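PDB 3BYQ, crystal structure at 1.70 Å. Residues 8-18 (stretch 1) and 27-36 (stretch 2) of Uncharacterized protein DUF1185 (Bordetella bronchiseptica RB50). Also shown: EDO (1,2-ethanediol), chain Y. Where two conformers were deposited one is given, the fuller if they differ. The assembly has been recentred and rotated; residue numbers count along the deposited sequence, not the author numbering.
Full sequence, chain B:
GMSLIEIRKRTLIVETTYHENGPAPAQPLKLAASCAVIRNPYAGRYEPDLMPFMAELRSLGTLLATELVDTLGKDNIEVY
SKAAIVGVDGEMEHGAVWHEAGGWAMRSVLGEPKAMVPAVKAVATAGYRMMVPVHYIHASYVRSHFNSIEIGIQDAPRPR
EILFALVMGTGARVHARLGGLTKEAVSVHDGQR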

# COMPACT_ATOMS: atom_id res chain seq x y z
N ARG B 8 -13.07 8.19 19.16
CA ARG B 8 -12.92 6.76 19.25
C ARG B 8 -11.53 6.40 19.77
O ARG B 8 -11.36 5.58 20.66
CB ARG B 8 -13.16 6.10 17.88
CG ARG B 8 -12.99 4.60 17.97
CD ARG B 8 -13.51 3.83 16.78
NE ARG B 8 -12.85 4.13 15.52
CZ ARG B 8 -11.81 3.47 15.03
NH1 ARG B 8 -11.23 2.53 15.72
NH2 ARG B 8 -11.32 3.82 13.85
N LYS B 9 -10.54 7.02 19.15
CA LYS B 9 -9.14 6.78 19.50
C LYS B 9 -8.27 7.93 19.14
O LYS B 9 -8.65 8.80 18.36
CB LYS B 9 -8.62 5.48 18.87
CG LYS B 9 -8.54 5.49 17.41
CD LYS B 9 -8.28 4.09 16.85
CE LYS B 9 -6.93 3.55 17.17
NZ LYS B 9 -6.85 2.10 16.68
N ARG B 10 -7.09 7.93 19.73
CA ARG B 10 -6.09 8.97 19.54
C ARG B 10 -4.73 8.33 19.42
O ARG B 10 -4.50 7.23 19.93
CB ARG B 10 -6.09 9.91 20.75
CG ARG B 10 -7.28 10.84 20.86
CD ARG B 10 -7.30 11.54 22.18
NE ARG B 10 -6.20 12.50 22.31
CZ ARG B 10 -5.92 13.21 23.39
NH1 ARG B 10 -6.72 13.17 24.43
NH2 ARG B 10 -4.86 14.00 23.40
N THR B 11 -3.84 8.97 18.69
CA THR B 11 -2.46 8.55 18.66
C THR B 11 -1.56 9.74 18.84
O THR B 11 -1.88 10.87 18.43
CB THR B 11 -2.05 7.77 17.39
OG1 THR B 11 -2.11 8.65 16.25
CG2 THR B 11 -2.95 6.54 17.21
N LEU B 12 -0.47 9.50 19.55
CA LEU B 12 0.59 10.48 19.71
C LEU B 12 1.83 9.81 19.16
O LEU B 12 2.11 8.70 19.54
CB LEU B 12 0.78 10.79 21.18
CG LEU B 12 1.93 11.74 21.55
CD1 LEU B 12 1.66 13.10 20.97
CD2 LEU B 12 2.05 11.84 23.06
N ILE B 13 2.51 10.45 18.21
CA ILE B 13 3.77 9.87 17.73
C ILE B 13 4.86 10.90 17.87
O ILE B 13 4.66 12.11 17.67
CB ILE B 13 3.72 9.28 16.32
CG1 ILE B 13 3.50 10.37 15.28
CG2 ILE B 13 2.64 8.20 16.23
CD1 ILE B 13 3.45 9.86 13.85
N VAL B 14 6.02 10.41 18.29
CA VAL B 14 7.22 11.24 18.46
C VAL B 14 8.33 10.55 17.68
O VAL B 14 8.71 9.45 18.01
CB VAL B 14 7.68 11.52 19.91
CG1 VAL B 14 8.91 12.43 19.92
CG2 VAL B 14 6.51 12.15 20.72
N GLU B 15 8.80 11.21 16.64
CA GLU B 15 9.88 10.71 15.80
C GLU B 15 11.12 11.51 16.09
O GLU B 15 11.14 12.73 15.92
CB GLU B 15 9.47 10.88 14.32
CG GLU B 15 10.49 10.38 13.32
CD GLU B 15 10.21 10.89 11.91
OE1 GLU B 15 10.31 12.12 11.63
OE2 GLU B 15 9.92 10.02 11.06
N THR B 16 12.17 10.84 16.51
CA THR B 16 13.44 11.48 16.82
C THR B 16 14.42 11.05 15.74
O THR B 16 14.63 9.86 15.53
CB THR B 16 13.98 11.05 18.19
OG1 THR B 16 12.96 11.28 19.20
CG2 THR B 16 15.24 11.82 18.55
N THR B 17 14.96 12.05 15.03
CA THR B 17 15.94 11.80 13.99
C THR B 17 17.33 12.28 14.40
O THR B 17 17.55 13.46 14.69
CB THR B 17 15.54 12.48 12.68
OG1 THR B 17 14.24 12.01 12.28
CG2 THR B 17 16.56 12.19 11.58
N TYR B 18 18.25 11.34 14.43
CA TYR B 18 19.62 11.61 14.85
C TYR B 18 20.50 12.06 13.69
O TYR B 18 21.44 12.84 13.86
CB TYR B 18 20.23 10.36 15.51
CG TYR B 18 19.52 10.02 16.76
CD1 TYR B 18 19.75 10.74 17.92
CD2 TYR B 18 18.58 9.00 16.79
CE1 TYR B 18 19.07 10.43 19.09
CE2 TYR B 18 17.90 8.70 17.94
CZ TYR B 18 18.13 9.43 19.08
OH TYR B 18 17.44 9.13 20.24
N GLN B 27 22.03 18.19 18.47
CA GLN B 27 20.82 17.63 19.06
C GLN B 27 19.93 17.09 17.97
O GLN B 27 19.84 17.66 16.86
CB GLN B 27 20.07 18.68 19.83
CG GLN B 27 19.88 19.88 18.96
N PRO B 28 19.29 15.98 18.25
CA PRO B 28 18.44 15.42 17.23
C PRO B 28 17.18 16.22 17.00
O PRO B 28 16.78 17.02 17.84
CB PRO B 28 18.05 14.05 17.81
CG PRO B 28 18.19 14.19 19.24
CD PRO B 28 19.32 15.13 19.46
N LEU B 29 16.58 16.02 15.85
CA LEU B 29 15.29 16.61 15.57
C LEU B 29 14.17 15.75 16.13
O LEU B 29 14.21 14.54 16.02
CB LEU B 29 15.09 16.74 14.06
CG LEU B 29 13.74 17.24 13.57
CD1 LEU B 29 13.44 18.68 14.05
CD2 LEU B 29 13.76 17.13 12.08
N LYS B 30 13.17 16.39 16.74
CA LYS B 30 11.96 15.68 17.13
C LYS B 30 10.79 16.33 16.40
O LYS B 30 10.66 17.57 16.36
CB LYS B 30 11.68 15.69 18.60
CG LYS B 30 12.74 15.04 19.40
CD LYS B 30 12.29 14.79 20.84
CE LYS B 30 13.46 14.35 21.66
NZ LYS B 30 13.05 13.77 22.97
N LEU B 31 10.01 15.47 15.77
CA LEU B 31 8.73 15.85 15.12
C LEU B 31 7.66 14.98 15.77
O LEU B 31 7.83 13.78 15.90
CB LEU B 31 8.76 15.58 13.61
CG LEU B 31 9.75 16.40 12.77
CD1 LEU B 31 9.75 15.94 11.33
CD2 LEU B 31 9.50 17.89 12.85
N ALA B 32 6.53 15.59 16.12
CA ALA B 32 5.48 14.85 16.84
C ALA B 32 4.13 15.15 16.26
O ALA B 32 3.87 16.28 15.81
CB ALA B 32 5.51 15.21 18.34
N ALA B 33 3.26 14.13 16.25
CA ALA B 33 1.90 14.31 15.70
C ALA B 33 0.93 13.77 16.73
O ALA B 33 1.18 12.76 17.35
CB ALA B 33 1.74 13.57 14.38
N SER B 34 -0.16 14.52 16.92
CA SER B 34 -1.25 14.13 17.80
C SER B 34 -2.47 14.06 16.90
O SER B 34 -2.83 15.04 16.28
CB SER B 34 -1.47 15.15 18.92
OG SER B 34 -2.50 14.74 19.84
N CYS B 35 -3.09 12.88 16.88
CA CYS B 35 -4.26 12.59 16.05
C CYS B 35 -5.43 12.10 16.89
O CYS B 35 -5.26 11.40 17.92
CB CYS B 35 -3.94 11.46 15.08
SG CYS B 35 -2.44 11.73 14.03
N ALA B 36 -6.62 12.47 16.42
CA ALA B 36 -7.88 12.00 16.99
C ALA B 36 -8.80 11.55 15.86
O ALA B 36 -8.97 12.26 14.84
CB ALA B 36 -8.57 13.10 17.80
C1 EDO Y . 13.20 10.25 22.26
O1 EDO Y . 14.05 11.26 21.76
C2 EDO Y . 14.04 9.01 22.44
O2 EDO Y . 14.94 9.26 23.51
O HOH W 1 -4.14 12.66 20.12
O HOH W 2 -0.25 10.58 15.73

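Strands 8-17 and 29-36 run antiparallel, their axes 176° apart and 4.6 Å at closest approach, and the pairing buries 806 Å². Backbone polarity is satisfied in reciprocal pairs. Thr11 N to Cys35 O (2.9 Å) is answered by Cys35 N to Thr11 O (2.8 Å); Ile13 and Ala33 exchange two bonds, each N to O 2.8 Å. Further along, Glu15 N reaches Leu31 O at 2.8 Å and Leu31 N returns to Glu15 O at 3.0 Å, while Thr17 N to Leu29 O (2.8 Å) pairs with Leu29 N to Thr17 O (3.0 Å). N-H···O angles of 143-174° support all eight.

Side chains alternate between faces. With Thr11 and Cys35, Ile13 shares one face, its CG1 3.8 Å from Ala33 CB; the small methyl leaves room for the branched neighbour. On the other, Val14 CG2 meets Ala32 CB at 4.0 Å.

Polar side chains on this second face use intermediaries. Water 1 accepts from Arg10 NE (3.0 Å) and donates to Ser34 OG (2.7 Å), linking residues whose direct approach, Arg10 NH2 to Ser34 OG, is 4.3 Å. Ethanediol, probably from the crystallisation liquor, bridges similarly: its O1 accepts from Lys30 NZ (3.0 Å) and hydrogen-bonds Thr16 OG1 (2.8 Å).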